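Local coordinates for extracellular fatty acid-binding protein (Gallus gallus, PDB 3SAO) that binds bacterial ferric siderophores tightly within a lipocalin barrel and also takes up long-chain fatty acids and lysophosphatidic acid, probably serving as an antibacterial factor and lipid sensor, at residues 6-11 / 36-41. Numbering follows the deposited sequence.
With NKN ((2R)-2-hydroxy-3-(phosphonooxy)propyl tetradecanoate), chain C.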
loop_
_atom_site.group_PDB
_atom_site.type_symbol
_atom_site.label_atom_id
_atom_site.label_comp_id
_atom_site.label_asym_id
_atom_site.label_seq_id
_atom_site.Cartn_x
_atom_site.Cartn_y
_atom_site.Cartn_z
ATOM N N SER A 6 -13.986 5.310 -9.843
ATOM C CA SER A 6 -13.399 5.328 -11.213
ATOM C C SER A 6 -12.129 6.202 -11.248
ATOM O O SER A 6 -11.159 5.877 -11.968
ATOM C CB SER A 6 -14.440 5.837 -12.214
ATOM O OG SER A 6 -14.959 7.098 -11.801
ATOM N N GLU A 7 -12.114 7.256 -10.432
ATOM C CA GLU A 7 -11.017 8.239 -10.419
ATOM C C GLU A 7 -9.716 7.665 -9.864
ATOM O O GLU A 7 -8.681 8.314 -9.916
ATOM C CB GLU A 7 -11.409 9.474 -9.591
ATOM N N VAL A 8 -9.781 6.448 -9.338
ATOM C CA VAL A 8 -8.657 5.837 -8.629
ATOM C C VAL A 8 -7.596 5.196 -9.570
ATOM O O VAL A 8 -6.507 4.809 -9.115
ATOM C CB VAL A 8 -9.218 4.847 -7.561
ATOM C CG1 VAL A 8 -8.251 3.724 -7.276
ATOM C CG2 VAL A 8 -9.545 5.617 -6.251
ATOM N N ALA A 9 -7.878 5.102 -10.875
ATOM C CA ALA A 9 -6.909 4.499 -11.792
ATOM C C ALA A 9 -5.638 5.343 -11.882
ATOM O O ALA A 9 -5.670 6.578 -11.776
ATOM C CB ALA A 9 -7.505 4.277 -13.206
ATOM N N GLY A 10 -4.512 4.658 -12.010
ATOM C CA GLY A 10 -3.251 5.296 -12.332
ATOM C C GLY A 10 -2.279 5.243 -11.193
ATOM O O GLY A 10 -2.279 4.302 -10.388
ATOM N N LYS A 11 -1.375 6.209 -11.179
ATOM C CA LYS A 11 -0.170 6.146 -10.352
ATOM C C LYS A 11 -0.414 6.650 -8.927
ATOM O O LYS A 11 -1.061 7.694 -8.718
ATOM C CB LYS A 11 0.942 6.975 -11.018
ATOM C CG LYS A 11 2.236 7.018 -10.236
ATOM C CD LYS A 11 3.212 7.976 -10.938
ATOM C CE LYS A 11 4.569 8.053 -10.319
ATOM N NZ LYS A 11 5.553 8.805 -11.209
ATOM N N ALA A 36 3.078 2.535 -6.970
ATOM C CA ALA A 36 2.028 1.607 -7.379
ATOM C C ALA A 36 1.288 2.141 -8.614
ATOM O O ALA A 36 1.192 3.354 -8.846
ATOM C CB ALA A 36 1.080 1.338 -6.227
ATOM N N ARG A 37 0.768 1.237 -9.423
ATOM C CA ARG A 37 -0.248 1.624 -10.401
ATOM C C ARG A 37 -1.478 0.754 -10.261
ATOM O O ARG A 37 -1.369 -0.464 -10.211
ATOM C CB ARG A 37 0.291 1.522 -11.836
ATOM C CG ARG A 37 -0.703 2.062 -12.844
ATOM C CD ARG A 37 -0.304 1.741 -14.262
ATOM N NE ARG A 37 0.689 2.655 -14.827
ATOM C CZ ARG A 37 1.924 2.287 -15.187
ATOM N NH1 ARG A 37 2.357 1.049 -14.952
ATOM N NH2 ARG A 37 2.750 3.154 -15.770
ATOM N N ILE A 38 -2.644 1.385 -10.278
ATOM C CA ILE A 38 -3.911 0.668 -10.175
ATOM C C ILE A 38 -4.603 0.682 -11.524
ATOM O O ILE A 38 -4.742 1.773 -12.117
ATOM C CB ILE A 38 -4.839 1.369 -9.142
ATOM C CG1 ILE A 38 -4.189 1.416 -7.761
ATOM C CG2 ILE A 38 -6.171 0.653 -9.071
ATOM C CD1 ILE A 38 -5.086 2.055 -6.699
ATOM N N SER A 39 -5.059 -0.505 -11.970
ATOM C CA SER A 39 -5.820 -0.700 -13.196
ATOM C C SER A 39 -7.070 -1.540 -12.918
ATOM O O SER A 39 -7.012 -2.492 -12.143
ATOM C CB SER A 39 -4.983 -1.457 -14.215
ATOM O OG SER A 39 -3.703 -0.855 -14.346
ATOM N N PHE A 40 -8.189 -1.166 -13.525
ATOM C CA PHE A 40 -9.459 -1.843 -13.300
ATOM C C PHE A 40 -9.739 -2.825 -14.435
ATOM O O PHE A 40 -9.397 -2.563 -15.586
ATOM C CB PHE A 40 -10.588 -0.821 -13.163
ATOM C CG PHE A 40 -10.550 -0.072 -11.842
ATOM C CD1 PHE A 40 -10.148 1.254 -11.785
ATOM C CD2 PHE A 40 -10.836 -0.728 -10.651
ATOM C CE1 PHE A 40 -10.087 1.935 -10.574
ATOM C CE2 PHE A 40 -10.775 -0.056 -9.428
ATOM C CZ PHE A 40 -10.386 1.279 -9.392
ATOM N N LEU A 41 -10.294 -3.982 -14.087
ATOM C CA LEU A 41 -11.051 -4.771 -15.063
ATOM C C LEU A 41 -12.494 -4.806 -14.646
ATOM O O LEU A 41 -12.859 -5.405 -13.628
ATOM C CB LEU A 41 -10.520 -6.192 -15.191
ATOM C CG LEU A 41 -11.003 -6.999 -16.398
ATOM C CD1 LEU A 41 -10.505 -6.412 -17.706
ATOM C CD2 LEU A 41 -10.581 -8.448 -16.264
HETATM O OAA NKN C . -2.251 -4.625 -0.834
HETATM O OAB NKN C . -2.404 -3.163 1.031
HETATM P PAC NKN C . -2.314 -3.172 -0.468
HETATM O OAD NKN C . -1.242 -2.295 -1.067
HETATM O OAE NKN C . -5.904 3.172 -3.505
HETATM O OAF NKN C . -3.694 -2.584 -1.024
HETATM C CAG NKN C . -4.034 -2.347 -2.395
HETATM C CAH NKN C . -5.290 -1.486 -2.502
HETATM C CAI NKN C . -5.214 -0.251 -3.416
HETATM O OAJ NKN C . -5.814 0.906 -2.794
HETATM C CAK NKN C . -6.430 2.058 -3.469
HETATM C CAL NKN C . -7.801 1.910 -4.073
HETATM C CAM NKN C . -8.749 2.884 -3.388
HETATM C CAN NKN C . -10.211 2.574 -3.683
HETATM C CAO NKN C . -10.380 1.260 -4.446
HETATM O OAY NKN C . -6.312 -2.341 -3.021
#
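Where the first strand of the lipocalin beta-barrel begins, a type I turn from Ser6 to Ala9 leads into Gly10 and Lys11, which pair antiparallel with strand 36-41. Gly10 and Ile38 form the hydrogen-bonded pair: Gly10 N donates to Ile38 O at 2.9 Å, and Ile38 N returns a nearly straight bond (167°) along a lone pair of Gly10 O. Glycine suits this position because phi of 112° with psi of -154° would drive any CB against the preceding carbonyl oxygen. Each of these carbonyls also receives a CA-H, Ile38 O from Ala9 and Gly10 O from Arg37.

The tight side faces the barrel interior. Val8, with CG1 anti to its backbone N, crosses Ile38 obliquely, and its CG1 meets Ile38 CD1 at 3.6 Å. Compact apolar side chains suit a buried wall against a lipid: Ile38 extends CD1 to 3.5 Å from the ester carbonyl oxygen OAE of NKN, while Val8 CG1 lies against the acyl carbon CAL. Phe40 extends this apolar patch on the Val8 side, its flat ring able to touch several neighbours at once. Its CZ touches Val8 CG1 at 3.9 Å, and Ile38 CG2 sits over one ring face, displaced from its centre. Leu46 of the adjoining strand also packs on Phe40.

The opposite face is looser and more polar. Lys11 and Arg37 are a non-hydrogen-bonded pair whose side chains leave on that face; the lysine is fully extended and exposed, as suits a long charged chain. Arg37 instead lays its aliphatic CG beside Gly10 O and bends at chi3, and its NH1 hydrogen-bonds Asp154 O in the C-terminal segment.

At the Phe40 end, beyond the paired residues, small, exposed Ala9 brings its backbone N to the ring edge, 3.9 Å from Phe40 CE1.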